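Local structure of A-type flavoprotein (Giardia intestinalis, 2Q9U) at residues 106-111 / 127-132; 282-287 / 399-404. The protein binds flavin mononucleotide and a mu-oxo-diiron centre and, as a flavodiiron protein, probably passes electrons to dioxygen in an O2-scavenging reaction. All coordinates share one frame; numbering follows the deposited sequence.

Contact 1. Residues 106-111 / 127-132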
ATOM      1  N   PHE A 106     -15.406 -39.518  -3.457  1.00 14.71           N
ATOM      2  CA  PHE A 106     -14.466 -38.529  -3.982  1.00 14.57           C
ATOM      3  C   PHE A 106     -13.690 -39.178  -5.119  1.00 14.48           C
ATOM      4  O   PHE A 106     -13.105 -40.254  -4.938  1.00 13.78           O
ATOM      5  CB  PHE A 106     -13.568 -37.986  -2.853  1.00 15.17           C
ATOM      6  CG  PHE A 106     -14.291 -37.052  -1.949  1.00 15.87           C
ATOM      7  CD1 PHE A 106     -14.367 -35.687  -2.253  1.00 15.03           C
ATOM      8  CD2 PHE A 106     -14.975 -37.539  -0.833  1.00 18.43           C
ATOM      9  CE1 PHE A 106     -15.094 -34.806  -1.436  1.00 13.55           C
ATOM     10  CE2 PHE A 106     -15.703 -36.686  -0.019  1.00 18.40           C
ATOM     11  CZ  PHE A 106     -15.763 -35.305  -0.321  1.00 18.89           C
ATOM     12  N   VAL A 107     -13.737 -38.541  -6.288  1.00 12.84           N
ATOM     13  CA  VAL A 107     -13.215 -39.121  -7.519  1.00 13.79           C
ATOM     14  C   VAL A 107     -12.024 -38.294  -7.966  1.00 14.02           C
ATOM     15  O   VAL A 107     -12.152 -37.094  -8.200  1.00 13.46           O
ATOM     16  CB  VAL A 107     -14.270 -39.072  -8.656  1.00 12.76           C
ATOM     17  CG1 VAL A 107     -13.709 -39.650  -9.947  1.00 13.07           C
ATOM     18  CG2 VAL A 107     -15.569 -39.779  -8.259  1.00 15.10           C
ATOM     19  N   CYS A 108     -10.870 -38.941  -8.097  1.00 14.61           N
ATOM     20  CA  CYS A 108      -9.665 -38.258  -8.523  1.00 14.46           C
ATOM     21  C   CYS A 108      -8.596 -39.275  -8.867  1.00 15.00           C
ATOM     22  O   CYS A 108      -8.785 -40.479  -8.669  1.00 15.40           O
ATOM     23  CB  CYS A 108      -9.170 -37.339  -7.384  1.00 14.45           C
ATOM     24  SG  CYS A 108      -8.886 -38.215  -5.791  1.00 15.93           S
ATOM     25  N   THR A 109      -7.475 -38.785  -9.376  1.00 15.57           N
ATOM     26  CA  THR A 109      -6.327 -39.626  -9.693  1.00 16.63           C
ATOM     27  C   THR A 109      -5.590 -39.982  -8.394  1.00 16.52           C
ATOM     28  O   THR A 109      -5.823 -39.386  -7.341  1.00 16.54           O
ATOM     29  CB  THR A 109      -5.338 -38.894 -10.624  1.00 16.83           C
ATOM     30  OG1 THR A 109      -4.865 -37.716  -9.965  1.00 17.39           O
ATOM     31  CG2 THR A 109      -5.981 -38.520 -11.982  1.00 16.46           C
ATOM     32  N   LYS A 110      -4.684 -40.942  -8.486  1.00 17.50           N
ATOM     33  CA  LYS A 110      -3.932 -41.389  -7.323  1.00 18.03           C
ATOM     34  C   LYS A 110      -3.082 -40.254  -6.734  1.00 17.66           C
ATOM     35  O   LYS A 110      -3.068 -40.036  -5.509  1.00 17.13           O
ATOM     36  CB  LYS A 110      -3.069 -42.598  -7.677  1.00 18.76           C
ATOM     37  CG  LYS A 110      -2.263 -43.150  -6.494  1.00 20.00           C
ATOM     38  CD  LYS A 110      -3.124 -43.441  -5.268  1.00 24.97           C
ATOM     39  CE  LYS A 110      -3.601 -44.878  -5.212  1.00 27.38           C
ATOM     40  NZ  LYS A 110      -4.482 -45.094  -4.021  1.00 27.05           N
ATOM     41  N   LYS A 111      -2.417 -39.506  -7.608  1.00 17.95           N
ATOM     42  CA  LYS A 111      -1.594 -38.392  -7.155  1.00 17.96           C
ATOM     43  C   LYS A 111      -2.443 -37.343  -6.429  1.00 16.90           C
ATOM     44  O   LYS A 111      -2.040 -36.821  -5.385  1.00 15.37           O
ATOM     45  CB  LYS A 111      -0.802 -37.795  -8.314  1.00 18.12           C
ATOM     46  CG  LYS A 111       0.183 -36.728  -7.879  1.00 21.98           C
ATOM     47  CD  LYS A 111       1.294 -37.305  -6.976  1.00 25.79           C
ATOM     48  CE  LYS A 111       2.412 -37.889  -7.804  1.00 27.94           C
ATOM     49  NZ  LYS A 111       3.532 -38.284  -6.928  1.00 30.00           N
ATOM     50  N   TRP A 127     -13.313 -43.151  -1.656  1.00 18.05           N
ATOM     51  CA  TRP A 127     -12.588 -42.731  -2.841  1.00 17.63           C
ATOM     52  C   TRP A 127     -12.901 -43.621  -4.032  1.00 18.35           C
ATOM     53  O   TRP A 127     -13.199 -44.808  -3.880  1.00 18.14           O
ATOM     54  CB  TRP A 127     -11.076 -42.805  -2.570  1.00 18.16           C
ATOM     55  CG  TRP A 127     -10.606 -41.978  -1.407  1.00 17.67           C
ATOM     56  CD1 TRP A 127     -10.417 -42.389  -0.106  1.00 17.47           C
ATOM     57  CD2 TRP A 127     -10.234 -40.603  -1.457  1.00 16.51           C
ATOM     58  NE1 TRP A 127      -9.968 -41.335   0.658  1.00 18.85           N
ATOM     59  CE2 TRP A 127      -9.830 -40.230  -0.151  1.00 19.10           C
ATOM     60  CE3 TRP A 127     -10.216 -39.637  -2.482  1.00 18.61           C
ATOM     61  CZ2 TRP A 127      -9.427 -38.923   0.162  1.00 19.44           C
ATOM     62  CZ3 TRP A 127      -9.790 -38.342  -2.175  1.00 17.81           C
ATOM     63  CH2 TRP A 127      -9.401 -37.998  -0.861  1.00 17.98           C
ATOM     64  N   LEU A 128     -12.856 -43.031  -5.220  1.00 17.68           N
ATOM     65  CA  LEU A 128     -12.787 -43.779  -6.459  1.00 18.01           C
ATOM     66  C   LEU A 128     -11.595 -43.220  -7.208  1.00 18.86           C
ATOM     67  O   LEU A 128     -11.621 -42.059  -7.655  1.00 18.35           O
ATOM     68  CB  LEU A 128     -14.069 -43.624  -7.290  1.00 18.13           C
ATOM     69  CG  LEU A 128     -14.043 -44.271  -8.673  1.00 17.92           C
ATOM     70  CD1 LEU A 128     -13.769 -45.788  -8.607  1.00 18.94           C
ATOM     71  CD2 LEU A 128     -15.341 -43.962  -9.431  1.00 19.36           C
ATOM     72  N   ILE A 129     -10.550 -44.031  -7.327  1.00 18.95           N
ATOM     73  CA  ILE A 129      -9.346 -43.624  -8.051  1.00 19.11           C
ATOM     74  C   ILE A 129      -9.470 -43.876  -9.559  1.00 19.90           C
ATOM     75  O   ILE A 129      -9.741 -45.017 -10.013  1.00 20.01           O
ATOM     76  CB  ILE A 129      -8.070 -44.280  -7.474  1.00 19.37           C
ATOM     77  CG1 ILE A 129      -7.903 -43.970  -5.962  1.00 20.29           C
ATOM     78  CG2 ILE A 129      -6.828 -43.852  -8.284  1.00 19.03           C
ATOM     79  CD1 ILE A 129      -8.089 -42.479  -5.553  1.00 17.69           C
ATOM     80  N   VAL A 130      -9.276 -42.808 -10.335  1.00 19.32           N
ATOM     81  CA  VAL A 130      -9.461 -42.847 -11.792  1.00 19.36           C
ATOM     82  C   VAL A 130      -8.140 -42.585 -12.488  1.00 19.88           C
ATOM     83  O   VAL A 130      -7.188 -42.109 -11.859  1.00 19.92           O
ATOM     84  CB  VAL A 130     -10.538 -41.828 -12.266  1.00 19.40           C
ATOM     85  CG1 VAL A 130     -11.913 -42.211 -11.682  1.00 18.85           C
ATOM     86  CG2 VAL A 130     -10.156 -40.377 -11.891  1.00 18.68           C
ATOM     87  N   ASP A 131      -8.083 -42.914 -13.776  1.00 19.56           N
ATOM     88  CA  ASP A 131      -6.928 -42.604 -14.597  1.00 19.70           C
ATOM     89  C   ASP A 131      -7.386 -42.238 -15.996  1.00 19.06           C
ATOM     90  O   ASP A 131      -8.581 -42.068 -16.215  1.00 18.74           O
ATOM     91  CB  ASP A 131      -5.939 -43.784 -14.615  1.00 20.76           C
ATOM     92  CG  ASP A 131      -6.540 -45.056 -15.181  1.00 22.03           C
ATOM     93  OD1 ASP A 131      -7.633 -45.007 -15.779  1.00 20.71           O
ATOM     94  OD2 ASP A 131      -5.890 -46.121 -15.023  1.00 26.59           O
ATOM     95  N   ASP A 132      -6.442 -42.124 -16.939  1.00 19.57           N
ATOM     96  CA  ASP A 132      -6.746 -41.623 -18.266  1.00 20.51           C
ATOM     97  C   ASP A 132      -7.484 -42.638 -19.144  1.00 20.77           C
ATOM     98  O   ASP A 132      -7.837 -42.342 -20.282  1.00 20.23           O
ATOM     99  CB  ASP A 132      -5.501 -41.034 -18.954  1.00 21.55           C
ATOM    100  CG  ASP A 132      -4.511 -42.098 -19.437  1.00 24.55           C
ATOM    101  OD1 ASP A 132      -4.650 -43.296 -19.103  1.00 25.85           O
ATOM    102  OD2 ASP A 132      -3.583 -41.711 -20.183  1.00 30.22           O
TER
HETATM  103  O   HOH W   1      -4.901 -42.511 -10.973  1.00 17.77           O
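Cys108 tucks SG between its own N and C (chi1 56°), and Trp127 turns CG anti to its carbonyl carbon (chi1 -58°), so sulfur and indole meet on one face of a parallel strand pair. The pair belongs to a beta-alpha-beta unit, strand 105-108, helix 110-120 and strand 127-129, at the edge of the first sheet of the beta-lactamase-like domain. Cys108 SG lies 3.7 Å from Trp127 CZ3 in an oblique sulfur-aromatic contact, and Phe106 CB touches the same rim of the ring; a small, polarisable thiol suits this place, where Gln113 of helix 110-120 also packs on it. On the face that carries Val107 and Leu128, Val107 CG1 meets Val130 CG1 at 3.6 Å, the side chains crossing at about a right angle, with Phe145 of strand 142-147 against both. Three nearly straight backbone hydrogen bonds alternate in a parallel ladder: Cys108 N meets Leu128 O (3.2 Å) nearly along the C=O axis, while Leu128 N and Val130 N sit above the carbonyl planes of Phe106 and Cys108. Thr109 serves as N-cap, its OG1 weakly bonded to Cys112 N. Where the chains diverge, a water accepts from Lys110 N at 2.9 Å and donates to Val130 O.

Contact 2. Residues 282-287 / 399-404. With NO3 (nitrate ion), chain E.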
ATOM      1  N   ARG A 282      11.377   2.362 -29.391  1.00 13.17           N
ATOM      2  CA  ARG A 282      10.099   2.753 -29.949  1.00 13.27           C
ATOM      3  C   ARG A 282      10.277   3.152 -31.421  1.00 13.95           C
ATOM      4  O   ARG A 282       9.405   2.892 -32.258  1.00 13.79           O
ATOM      5  CB  ARG A 282       9.484   3.918 -29.161  1.00 12.34           C
ATOM      6  CG  ARG A 282       8.000   4.136 -29.500  1.00 14.05           C
ATOM      7  CD  ARG A 282       7.444   5.480 -29.050  1.00 11.55           C
ATOM      8  NE  ARG A 282       6.030   5.600 -29.452  1.00 11.80           N
ATOM      9  CZ  ARG A 282       5.599   5.966 -30.653  1.00 12.97           C
ATOM     10  NH1 ARG A 282       6.470   6.292 -31.611  1.00 13.03           N
ATOM     11  NH2 ARG A 282       4.282   6.031 -30.895  1.00 11.45           N
ATOM     12  N   SER A 283      11.411   3.781 -31.716  1.00 14.22           N
ATOM     13  CA  SER A 283      11.729   4.228 -33.095  1.00 14.06           C
ATOM     14  C   SER A 283      11.746   3.090 -34.126  1.00 15.04           C
ATOM     15  O   SER A 283      11.585   3.341 -35.326  1.00 14.99           O
ATOM     16  CB  SER A 283      13.065   4.967 -33.139  1.00 12.63           C
ATOM     17  OG  SER A 283      14.171   4.064 -33.022  1.00 14.21           O
ATOM     18  N   THR A 284      11.962   1.868 -33.657  1.00 15.36           N
ATOM     19  CA  THR A 284      11.956   0.673 -34.538  1.00 16.07           C
ATOM     20  C   THR A 284      10.570   0.144 -34.901  1.00 15.85           C
ATOM     21  O   THR A 284      10.439  -0.748 -35.765  1.00 16.07           O
ATOM     22  CB  THR A 284      12.758  -0.510 -33.936  1.00 16.20           C
ATOM     23  OG1 THR A 284      12.103  -1.013 -32.746  1.00 15.94           O
ATOM     24  CG2 THR A 284      14.156  -0.107 -33.634  1.00 15.75           C
ATOM     25  N   GLY A 285       9.555   0.677 -34.230  1.00 15.57           N
ATOM     26  CA  GLY A 285       8.181   0.265 -34.404  1.00 15.73           C
ATOM     27  C   GLY A 285       7.727  -0.695 -33.302  1.00 15.92           C
ATOM     28  O   GLY A 285       6.604  -1.195 -33.343  1.00 16.73           O
ATOM     29  N   CYS A 286       8.581  -0.964 -32.321  1.00 14.01           N
ATOM     30  CA  CYS A 286       8.156  -1.781 -31.176  1.00 14.48           C
ATOM     31  C   CYS A 286       7.279  -0.999 -30.206  1.00 13.79           C
ATOM     32  O   CYS A 286       7.444   0.213 -30.030  1.00 13.48           O
ATOM     33  CB  CYS A 286       9.367  -2.300 -30.394  1.00 14.52           C
ATOM     34  SG  CYS A 286      10.331  -3.556 -31.210  1.00 17.01           S
ATOM     35  N   GLU A 287       6.320  -1.691 -29.591  1.00 13.53           N
ATOM     36  CA  GLU A 287       5.743  -1.212 -28.333  1.00 12.71           C
ATOM     37  C   GLU A 287       6.853  -1.222 -27.267  1.00 12.04           C
ATOM     38  O   GLU A 287       7.751  -2.087 -27.287  1.00 11.79           O
ATOM     39  CB  GLU A 287       4.601  -2.119 -27.847  1.00 13.87           C
ATOM     40  CG  GLU A 287       3.945  -1.502 -26.593  1.00 15.09           C
ATOM     41  CD  GLU A 287       2.800  -2.283 -26.021  1.00 19.67           C
ATOM     42  OE1 GLU A 287       2.666  -3.484 -26.342  1.00 21.36           O
ATOM     43  OE2 GLU A 287       2.048  -1.673 -25.224  1.00 22.40           O
ATOM     44  N   LEU A 399      18.269  -2.794 -29.552  1.00 14.95           N
ATOM     45  CA  LEU A 399      17.451  -3.740 -28.801  1.00 13.93           C
ATOM     46  C   LEU A 399      16.107  -3.996 -29.470  1.00 13.31           C
ATOM     47  O   LEU A 399      15.622  -5.147 -29.484  1.00 13.99           O
ATOM     48  CB  LEU A 399      17.259  -3.256 -27.354  1.00 14.57           C
ATOM     49  CG  LEU A 399      16.526  -4.179 -26.365  1.00 12.68           C
ATOM     50  CD1 LEU A 399      17.214  -5.533 -26.215  1.00 14.22           C
ATOM     51  CD2 LEU A 399      16.441  -3.482 -24.998  1.00 13.20           C
ATOM     52  N   GLY A 400      15.503  -2.926 -29.993  1.00 13.11           N
ATOM     53  CA  GLY A 400      14.242  -2.985 -30.736  1.00 12.24           C
ATOM     54  C   GLY A 400      14.380  -3.835 -32.001  1.00 12.52           C
ATOM     55  O   GLY A 400      13.536  -4.701 -32.291  1.00 11.14           O
ATOM     56  N   LYS A 401      15.425  -3.558 -32.781  1.00 13.34           N
ATOM     57  CA  LYS A 401      15.770  -4.409 -33.941  1.00 14.15           C
ATOM     58  C   LYS A 401      15.943  -5.875 -33.557  1.00 13.79           C
ATOM     59  O   LYS A 401      15.469  -6.739 -34.287  1.00 13.85           O
ATOM     60  CB  LYS A 401      17.031  -3.937 -34.680  1.00 14.06           C
ATOM     61  CG  LYS A 401      16.845  -2.601 -35.414  1.00 18.07           C
ATOM     62  CD  LYS A 401      18.190  -2.090 -35.899  1.00 22.16           C
ATOM     63  CE  LYS A 401      18.056  -0.755 -36.625  1.00 26.97           C
ATOM     64  NZ  LYS A 401      19.430  -0.145 -36.858  1.00 27.54           N
ATOM     65  N   ARG A 402      16.653  -6.151 -32.455  1.00 13.91           N
ATOM     66  CA  ARG A 402      16.797  -7.522 -31.959  1.00 13.20           C
ATOM     67  C   ARG A 402      15.486  -8.160 -31.507  1.00 13.28           C
ATOM     68  O   ARG A 402      15.300  -9.356 -31.690  1.00 13.14           O
ATOM     69  CB  ARG A 402      17.821  -7.601 -30.835  1.00 14.21           C
ATOM     70  CG  ARG A 402      19.270  -7.399 -31.301  1.00 13.23           C
ATOM     71  CD  ARG A 402      20.173  -7.183 -30.080  1.00 15.31           C
ATOM     72  NE  ARG A 402      21.577  -6.939 -30.442  1.00 16.39           N
ATOM     73  CZ  ARG A 402      22.439  -7.893 -30.787  1.00 17.70           C
ATOM     74  NH1 ARG A 402      22.044  -9.153 -30.843  1.00 16.11           N
ATOM     75  NH2 ARG A 402      23.694  -7.575 -31.098  1.00 20.08           N
ATOM     76  N   ALA A 403      14.593  -7.361 -30.925  1.00 12.58           N
ATOM     77  CA  ALA A 403      13.243  -7.828 -30.594  1.00 12.79           C
ATOM     78  C   ALA A 403      12.482  -8.236 -31.876  1.00 13.42           C
ATOM     79  O   ALA A 403      11.858  -9.292 -31.931  1.00 13.78           O
ATOM     80  CB  ALA A 403      12.481  -6.747 -29.871  1.00 12.73           C
ATOM     81  N   ILE A 404      12.563  -7.402 -32.904  1.00 13.52           N
ATOM     82  CA  ILE A 404      11.855  -7.669 -34.161  1.00 13.57           C
ATOM     83  C   ILE A 404      12.420  -8.951 -34.774  1.00 14.02           C
ATOM     84  O   ILE A 404      11.657  -9.825 -35.215  1.00 13.95           O
ATOM     85  CB  ILE A 404      11.922  -6.460 -35.095  1.00 13.84           C
ATOM     86  CG1 ILE A 404      11.047  -5.313 -34.532  1.00 13.09           C
ATOM     87  CG2 ILE A 404      11.467  -6.854 -36.532  1.00 15.91           C
ATOM     88  CD1 ILE A 404      11.389  -3.928 -35.097  1.00 16.58           C
TER
HETATM   89  N   NO3 E 503       3.662   7.470 -34.031  1.00 36.45           N
HETATM   90  O1  NO3 E 503       3.792   6.083 -33.872  1.00 35.32           O
HETATM   91  O2  NO3 E 503       2.454   8.115 -33.705  1.00 35.24           O
HETATM   92  O3  NO3 E 503       4.775   8.186 -34.500  1.00 37.94           O
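The guanidinium of Arg282, the flat group here, meets a nitrate ion at its edge: NH2 donates to nitrate O1 at 3.0 Å with an N-H...O angle of 153°, and the nitrate N lies in the guanidinium plane. The ion probably comes from the crystallisation liquor. With CG anti to the backbone N (chi1 -166°), the extended chain of Arg282 carries the guanidinium to the second subunit, whose Gln9 OE1 and Ser180 O accept from NH1 and NE. The contact between the segments is instead made by Thr284 and Cys286. Thr284 OG1, bonded to Ala281 O, rests 3.5 Å from Gly400 CA; the bare CA of Gly400 lets turn and helix approach this closely. Ile404 CD1 reaches over to Thr284 O at 3.4 Å. Cys286 SG, anti to its carbonyl carbon, packs 3.8 Å from Ile404 CG1 and 4.1 Å from Ala403 CB; Cys286 and Ala403, both small, also pack on Val259 of strand 258-263. Gly285 adopts positive phi (100°), which glycine tolerates best, and ends helix 269-283 in a Schellman motif that turns the chain into strand 287-292, a helix-to-strand connection of the flavodoxin-like alpha/beta fold.

How the contacts relate
Contacts 1 and 2 lie on opposite sides of the chain's centre, their centres about 50 Å apart, and hold no element in common. Contact 1 joins two neighbouring strands close in sequence within the beta-lactamase-like part; contact 2 sets the turn after one helix against another helix more than a hundred residues later, in the flavodoxin-like part. Both are partly buried, yet the first covers 494 Å² and the second 215 Å². Their chemistry differs: three backbone hydrogen bonds tie the strand pair, with apolar side chains on both faces, whereas no hydrogen bond crosses between the segments of contact 2, which relies on close van der Waals packing, part of it of polar atoms against carbon, at a glycine. Only contact 2 also reaches another subunit.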